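Local coordinates for foldase protein PrsA (Bacillus subtilis, PDB 4WO7) that helps secreted proteins fold outside the cell after their translocation, and has peptidyl-prolyl cis-trans isomerase activity that is not essential for this role in vivo, at residues Glu222-Glu225 and Gln226-Asp230; Ile102-Asp106 and Ala107-Glu111; Tyr50-Asp54 and Lys55-Asn59. One frame throughout, in Å; residues are numbered along the deposited sequence.

From the N terminus, contact 3 comes first: residues 50-54 run out of helix 21-49 and contact 3 closes the turn into helix 54-67. Contact 2 does the same further on, where residues 102-106 leave helix 81-101 and enter helix 106-113. Contact 1 lies much later, in the last turns of helix 216-228. Each is local and the three follow in series; none encloses or crosses another. In space contacts 1 and 2 touch, through a salt bridge and valine packing, so helix 216-228 lies against the start of helix 106-113. Contact 3 stands apart, its nearest atoms about 8 Å from contact 2, yet contacts 1 and 3 both lean on helix 81-101.

Contact 1. Residues Glu222-Glu225 and Gln226-Asp230; sequences EVLE and QKLND
Leu224 and Leu228 sit one turn apart near the end of helix 216-228, on its apolar side. Their side chains cross obliquely, CG of Leu224 lying 3.9 Å from CD1 of Leu228. Leu228 has CG anti to its carbonyl carbon (chi1 -75°), which swings the branch back along the helix toward Leu224. Beyond the pair, Leu224 rests on Ile102, and Leu228 on Ala98 and Lys99 of helix 81-101. On the same packed side, Val223 and the chain of Lys227 run side by side: CG1 of Val223 is 4.1 Å from CE of Lys227, and the extended lysine carries NZ to a salt bridge with Asp108. Replacing Leu228 with an alanine would probably leave CG of Leu224 without this neighbour and open a gap against Ala98 and Lys99. Beneath them, Lys227 N donates to Val223 O at 2.9 Å and Leu228 N to Leu224 O at 3.0 Å. The other side faces solvent. Glu225 and Asn229 point the same way with carboxylate and amide planes 36° apart, and the exposed Gln226 stretches out extended, although it reaches Tyr112. Just beyond, Asp230 stands at the N-cap of helix 231-244. Such i to i+4 pairing along one face, with polar residues on the other, is typical of an amphipathic helix.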
# COMPACT_ATOMS: atom_id res chain seq x y z
N GLU A 222 25.34 -7.50 10.32
CA GLU A 222 24.14 -6.68 10.47
C GLU A 222 23.77 -5.95 9.18
O GLU A 222 22.59 -5.87 8.84
CB GLU A 222 24.31 -5.65 11.59
CG GLU A 222 24.24 -6.22 12.99
CD GLU A 222 24.18 -5.12 14.04
OE1 GLU A 222 23.30 -4.24 13.93
OE2 GLU A 222 25.01 -5.14 14.98
N VAL A 223 24.77 -5.42 8.48
CA VAL A 223 24.50 -4.72 7.22
C VAL A 223 23.85 -5.66 6.24
O VAL A 223 22.88 -5.30 5.58
CB VAL A 223 25.79 -4.14 6.57
CG1 VAL A 223 25.53 -3.71 5.11
CG2 VAL A 223 26.36 -2.98 7.38
N LEU A 224 24.39 -6.87 6.15
CA LEU A 224 23.87 -7.87 5.23
C LEU A 224 22.43 -8.25 5.57
O LEU A 224 21.60 -8.39 4.68
CB LEU A 224 24.76 -9.11 5.25
CG LEU A 224 24.29 -10.28 4.38
CD1 LEU A 224 24.19 -9.90 2.90
CD2 LEU A 224 25.22 -11.46 4.58
N GLU A 225 22.14 -8.40 6.86
CA GLU A 225 20.79 -8.77 7.27
C GLU A 225 19.83 -7.64 6.93
O GLU A 225 18.66 -7.88 6.65
CB GLU A 225 20.72 -9.05 8.77
CG GLU A 225 19.47 -9.82 9.15
CD GLU A 225 19.49 -10.34 10.57
OE1 GLU A 225 20.58 -10.40 11.17
OE2 GLU A 225 18.40 -10.70 11.08
N GLN A 226 20.35 -6.42 6.95
CA GLN A 226 19.55 -5.25 6.63
C GLN A 226 19.25 -5.18 5.13
O GLN A 226 18.15 -4.81 4.72
CB GLN A 226 20.25 -3.98 7.11
CG GLN A 226 19.39 -2.73 6.97
CD GLN A 226 20.13 -1.46 7.31
OE1 GLN A 226 21.35 -1.36 7.14
NE2 GLN A 226 19.39 -0.45 7.77
N LYS A 227 20.23 -5.55 4.31
CA LYS A 227 20.05 -5.53 2.87
C LYS A 227 19.17 -6.69 2.43
O LYS A 227 18.59 -6.67 1.35
CB LYS A 227 21.39 -5.60 2.14
CG LYS A 227 22.18 -4.30 2.19
CD LYS A 227 23.39 -4.33 1.27
CE LYS A 227 24.15 -3.01 1.30
NZ LYS A 227 25.32 -3.01 0.37
N LEU A 228 19.08 -7.71 3.28
CA LEU A 228 18.25 -8.88 2.99
C LEU A 228 16.77 -8.65 3.26
O LEU A 228 15.92 -9.41 2.78
CB LEU A 228 18.76 -10.09 3.79
CG LEU A 228 20.05 -10.69 3.21
CD1 LEU A 228 20.70 -11.66 4.19
CD2 LEU A 228 19.77 -11.39 1.88
N ASN A 229 16.45 -7.61 4.03
CA ASN A 229 15.06 -7.27 4.32
C ASN A 229 14.56 -6.10 3.48
O ASN A 229 13.47 -5.58 3.71
CB ASN A 229 14.89 -6.97 5.81
CG ASN A 229 15.12 -8.20 6.67
OD1 ASN A 229 14.19 -8.94 6.99
ND2 ASN A 229 16.37 -8.42 7.06
N ASP A 230 15.38 -5.68 2.51
CA ASP A 230 14.97 -4.71 1.51
C ASP A 230 14.73 -5.48 0.22
O ASP A 230 15.67 -5.97 -0.41
CB ASP A 230 16.03 -3.62 1.31
CG ASP A 230 15.71 -2.70 0.15
OD1 ASP A 230 14.51 -2.46 -0.10
OD2 ASP A 230 16.66 -2.25 -0.53

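Contact 2. Residues Ile102-Asp106 and Ala107-Glu111; sequences IKVTD and ADIKE
Thr105 and Asp108 form a capping box at the start of helix 106-113, with Thr105 as N-cap. Asp108 can be followed outward. Its CB lies 3.3 Å from Thr105 O, just inside the first turn. CG, set anti to the carbonyl carbon (chi1 -63°), folds back over the threonine hydroxyl, 3.3 Å from OG1. At the tip, OD1 lies 3.5 Å from Thr105 OG1. OD2, the same oxygen that pairs with Lys227, takes the N-H of Thr105 at 3.2 Å; that donor stands above the carboxylate plane, 48° out of it. One oxygen thus serves both the cap and helix 216-228. In return Asp108 N donates to Thr105 OG1 at 3.2 Å, a fairly straight bond. Together the two bonds tie both ends of the turn, and the negative carboxylate beside a helix start probably suits the helix dipole. Across the cap, Val104 and Ile109 meet as a hydrophobic staple, CG2 to CG1 at 4.3 Å, both also touching Lys220 of helix 216-228. Asp106 lies side by side with Ile109 and salt-bridges to Lys216. One turn up, Lys110 N donates to Asp106 O at 2.9 Å with an N-H...O angle of 169°.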
# COMPACT_ATOMS: atom_id res chain seq x y z
N ILE A 102 24.80 -10.44 -3.26
CA ILE A 102 25.00 -9.19 -2.52
C ILE A 102 26.37 -9.15 -1.88
O ILE A 102 26.79 -10.12 -1.25
CB ILE A 102 23.94 -8.97 -1.42
CG1 ILE A 102 22.56 -8.76 -2.03
CG2 ILE A 102 24.33 -7.76 -0.53
CD1 ILE A 102 21.44 -8.73 -1.02
N LYS A 103 27.07 -8.03 -2.05
CA LYS A 103 28.35 -7.81 -1.40
C LYS A 103 28.34 -6.49 -0.63
O LYS A 103 28.06 -5.44 -1.21
CB LYS A 103 29.47 -7.84 -2.44
CG LYS A 103 29.52 -9.18 -3.15
CD LYS A 103 30.59 -9.22 -4.21
CE LYS A 103 30.61 -10.57 -4.92
NZ LYS A 103 31.70 -10.65 -5.93
N VAL A 104 28.63 -6.53 0.67
CA VAL A 104 28.75 -5.30 1.45
C VAL A 104 30.22 -4.88 1.47
O VAL A 104 31.11 -5.68 1.75
CB VAL A 104 28.23 -5.41 2.92
CG1 VAL A 104 26.97 -6.24 2.98
CG2 VAL A 104 29.25 -6.02 3.87
N THR A 105 30.46 -3.63 1.08
CA THR A 105 31.80 -3.06 1.10
C THR A 105 32.13 -2.58 2.50
O THR A 105 31.25 -2.54 3.37
CB THR A 105 31.90 -1.89 0.12
OG1 THR A 105 31.01 -0.85 0.54
CG2 THR A 105 31.52 -2.36 -1.28
N ASP A 106 33.39 -2.22 2.73
CA ASP A 106 33.80 -1.65 4.01
C ASP A 106 33.26 -0.24 4.16
O ASP A 106 33.14 0.27 5.27
CB ASP A 106 35.31 -1.66 4.17
CG ASP A 106 35.86 -3.06 4.27
OD1 ASP A 106 35.06 -3.98 4.03
OD2 ASP A 106 37.02 -3.24 4.69
N ALA A 107 32.95 0.40 3.03
CA ALA A 107 32.31 1.70 3.07
C ALA A 107 30.95 1.54 3.71
O ALA A 107 30.55 2.35 4.54
CB ALA A 107 32.18 2.29 1.67
N ASP A 108 30.25 0.47 3.35
CA ASP A 108 28.95 0.18 3.94
C ASP A 108 29.07 -0.10 5.45
O ASP A 108 28.17 0.24 6.21
CB ASP A 108 28.28 -1.00 3.23
CG ASP A 108 28.00 -0.72 1.77
OD1 ASP A 108 27.87 0.47 1.40
OD2 ASP A 108 27.92 -1.69 0.98
N ILE A 109 30.17 -0.73 5.87
CA ILE A 109 30.33 -1.09 7.27
C ILE A 109 30.71 0.11 8.12
O ILE A 109 30.15 0.31 9.20
CB ILE A 109 31.43 -2.16 7.49
CG1 ILE A 109 31.21 -3.39 6.62
CG2 ILE A 109 31.49 -2.56 8.97
CD1 ILE A 109 32.42 -4.29 6.55
N LYS A 110 31.65 0.91 7.63
CA LYS A 110 32.08 2.09 8.36
C LYS A 110 30.94 3.09 8.36
O LYS A 110 30.75 3.84 9.31
CB LYS A 110 33.34 2.70 7.75
CG LYS A 110 34.12 3.59 8.73
CD LYS A 110 35.47 4.02 8.17
CE LYS A 110 35.41 5.40 7.53
NZ LYS A 110 35.45 6.50 8.54
N GLU A 111 30.16 3.06 7.28
CA GLU A 111 28.97 3.88 7.14
C GLU A 111 27.89 3.48 8.14
O GLU A 111 27.09 4.31 8.55
CB GLU A 111 28.39 3.75 5.74
CG GLU A 111 27.08 4.48 5.54
CD GLU A 111 26.57 4.37 4.12
OE1 GLU A 111 25.49 4.93 3.83
OE2 GLU A 111 27.25 3.72 3.29

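Contact 3. Residues Tyr50-Asp54 and Lys55-Asn59; sequences YKVSD and KEIDN
An N-terminal helix cap joins Ser53, the N-cap residue of helix 54-67, to Glu56 three residues further on. The glutamate chain starts anti to its carbonyl carbon (chi1 -65°) and runs extended, bringing its carboxylate back alongside the loop ahead of the helix. There OE2 is gripped twice. The backbone N of Ser53 donates to it at 2.9 Å. This bond is almost straight (169°) and arrives from the anti side, 33° out of the carboxylate plane. The Ser53 hydroxyl donates to OE2 as well, OG lying 3.1 Å away and meeting the anti lone pair. Two donors of one residue on a single oxygen limit how far the carboxylate can turn. The other oxygen, OE1, forms a salt bridge with Lys96 of helix 81-101, whose NZ also donates to the backbone O of Lys51, so the cap is tied to a second helix. The carboxylate, partly balanced by Lys96, probably also interacts favourably with the helix dipole. Next to the polar cap, Val52 and Ile57 cross at about a right angle, CG1 of Val52 3.7 Å from CG1 of Ile57. Val52 has CG1 anti to its backbone N, which turns this methyl toward the helix, and the residue also packs on Leu93. The first turn is closed by Ile57 N donating to Ser53 O at 3.0 Å and by Asp58 N donating to Asp54 O at 3.1 Å. Serine N-cap, glutamate three residues on and flanking valine-isoleucine pair are typical of a capped helix start with a hydrophobic staple.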
# COMPACT_ATOMS: atom_id res chain seq x y z
N TYR A 50 20.33 -23.05 -6.57
CA TYR A 50 20.43 -23.26 -5.14
C TYR A 50 19.53 -24.42 -4.81
O TYR A 50 18.57 -24.68 -5.54
CB TYR A 50 20.03 -22.01 -4.37
CG TYR A 50 20.78 -20.82 -4.86
CD1 TYR A 50 22.05 -20.52 -4.40
CD2 TYR A 50 20.24 -20.01 -5.84
CE1 TYR A 50 22.75 -19.44 -4.87
CE2 TYR A 50 20.91 -18.93 -6.33
CZ TYR A 50 22.17 -18.65 -5.85
OH TYR A 50 22.84 -17.55 -6.34
N LYS A 51 19.82 -25.13 -3.73
CA LYS A 51 18.98 -26.25 -3.35
C LYS A 51 18.43 -26.06 -1.96
O LYS A 51 19.16 -25.80 -1.01
CB LYS A 51 19.78 -27.56 -3.43
CG LYS A 51 20.12 -27.99 -4.84
CD LYS A 51 18.89 -28.46 -5.59
CE LYS A 51 19.10 -28.45 -7.10
NZ LYS A 51 20.16 -29.42 -7.50
N VAL A 52 17.11 -26.22 -1.87
CA VAL A 52 16.37 -26.03 -0.64
C VAL A 52 15.63 -27.30 -0.28
O VAL A 52 14.84 -27.82 -1.07
CB VAL A 52 15.39 -24.85 -0.77
CG1 VAL A 52 14.44 -24.78 0.42
CG2 VAL A 52 16.15 -23.54 -0.96
N SER A 53 15.90 -27.79 0.92
CA SER A 53 15.29 -29.00 1.44
C SER A 53 14.09 -28.67 2.31
O SER A 53 13.95 -27.55 2.79
CB SER A 53 16.31 -29.81 2.22
OG SER A 53 16.82 -29.06 3.31
N ASP A 54 13.21 -29.65 2.48
CA ASP A 54 12.05 -29.50 3.34
C ASP A 54 12.47 -29.19 4.79
O ASP A 54 11.68 -28.67 5.57
CB ASP A 54 11.16 -30.74 3.27
CG ASP A 54 10.60 -30.97 1.88
OD1 ASP A 54 11.34 -31.50 1.02
OD2 ASP A 54 9.43 -30.62 1.64
N LYS A 55 13.71 -29.53 5.14
CA LYS A 55 14.24 -29.18 6.46
C LYS A 55 14.26 -27.67 6.58
O LYS A 55 13.81 -27.09 7.57
CB LYS A 55 15.67 -29.72 6.65
CG LYS A 55 16.34 -29.32 7.97
CD LYS A 55 17.84 -29.63 7.96
CE LYS A 55 18.50 -29.29 9.30
NZ LYS A 55 19.95 -29.65 9.33
N GLU A 56 14.80 -27.04 5.55
CA GLU A 56 14.92 -25.59 5.46
C GLU A 56 13.56 -24.91 5.35
O GLU A 56 13.33 -23.86 5.96
CB GLU A 56 15.80 -25.23 4.27
CG GLU A 56 17.23 -25.72 4.43
CD GLU A 56 18.07 -25.51 3.18
OE1 GLU A 56 18.76 -24.47 3.09
OE2 GLU A 56 18.05 -26.39 2.30
N ILE A 57 12.67 -25.50 4.56
CA ILE A 57 11.34 -24.94 4.35
C ILE A 57 10.54 -24.81 5.64
O ILE A 57 9.99 -23.75 5.93
CB ILE A 57 10.53 -25.79 3.33
CG1 ILE A 57 11.12 -25.63 1.93
CG2 ILE A 57 9.05 -25.40 3.33
CD1 ILE A 57 10.57 -26.60 0.90
N ASP A 58 10.48 -25.89 6.40
CA ASP A 58 9.70 -25.92 7.63
C ASP A 58 10.18 -24.88 8.65
O ASP A 58 9.37 -24.26 9.33
CB ASP A 58 9.74 -27.33 8.24
CG ASP A 58 8.84 -28.31 7.49
OD1 ASP A 58 8.59 -28.08 6.29
OD2 ASP A 58 8.39 -29.30 8.10
N ASN A 59 11.50 -24.70 8.75
CA ASN A 59 12.07 -23.71 9.68
C ASN A 59 11.58 -22.27 9.47
O ASN A 59 11.25 -21.58 10.44
CB ASN A 59 13.59 -23.75 9.58
CG ASN A 59 14.18 -24.99 10.21
OD1 ASN A 59 13.45 -25.90 10.62
ND2 ASN A 59 15.51 -25.06 10.27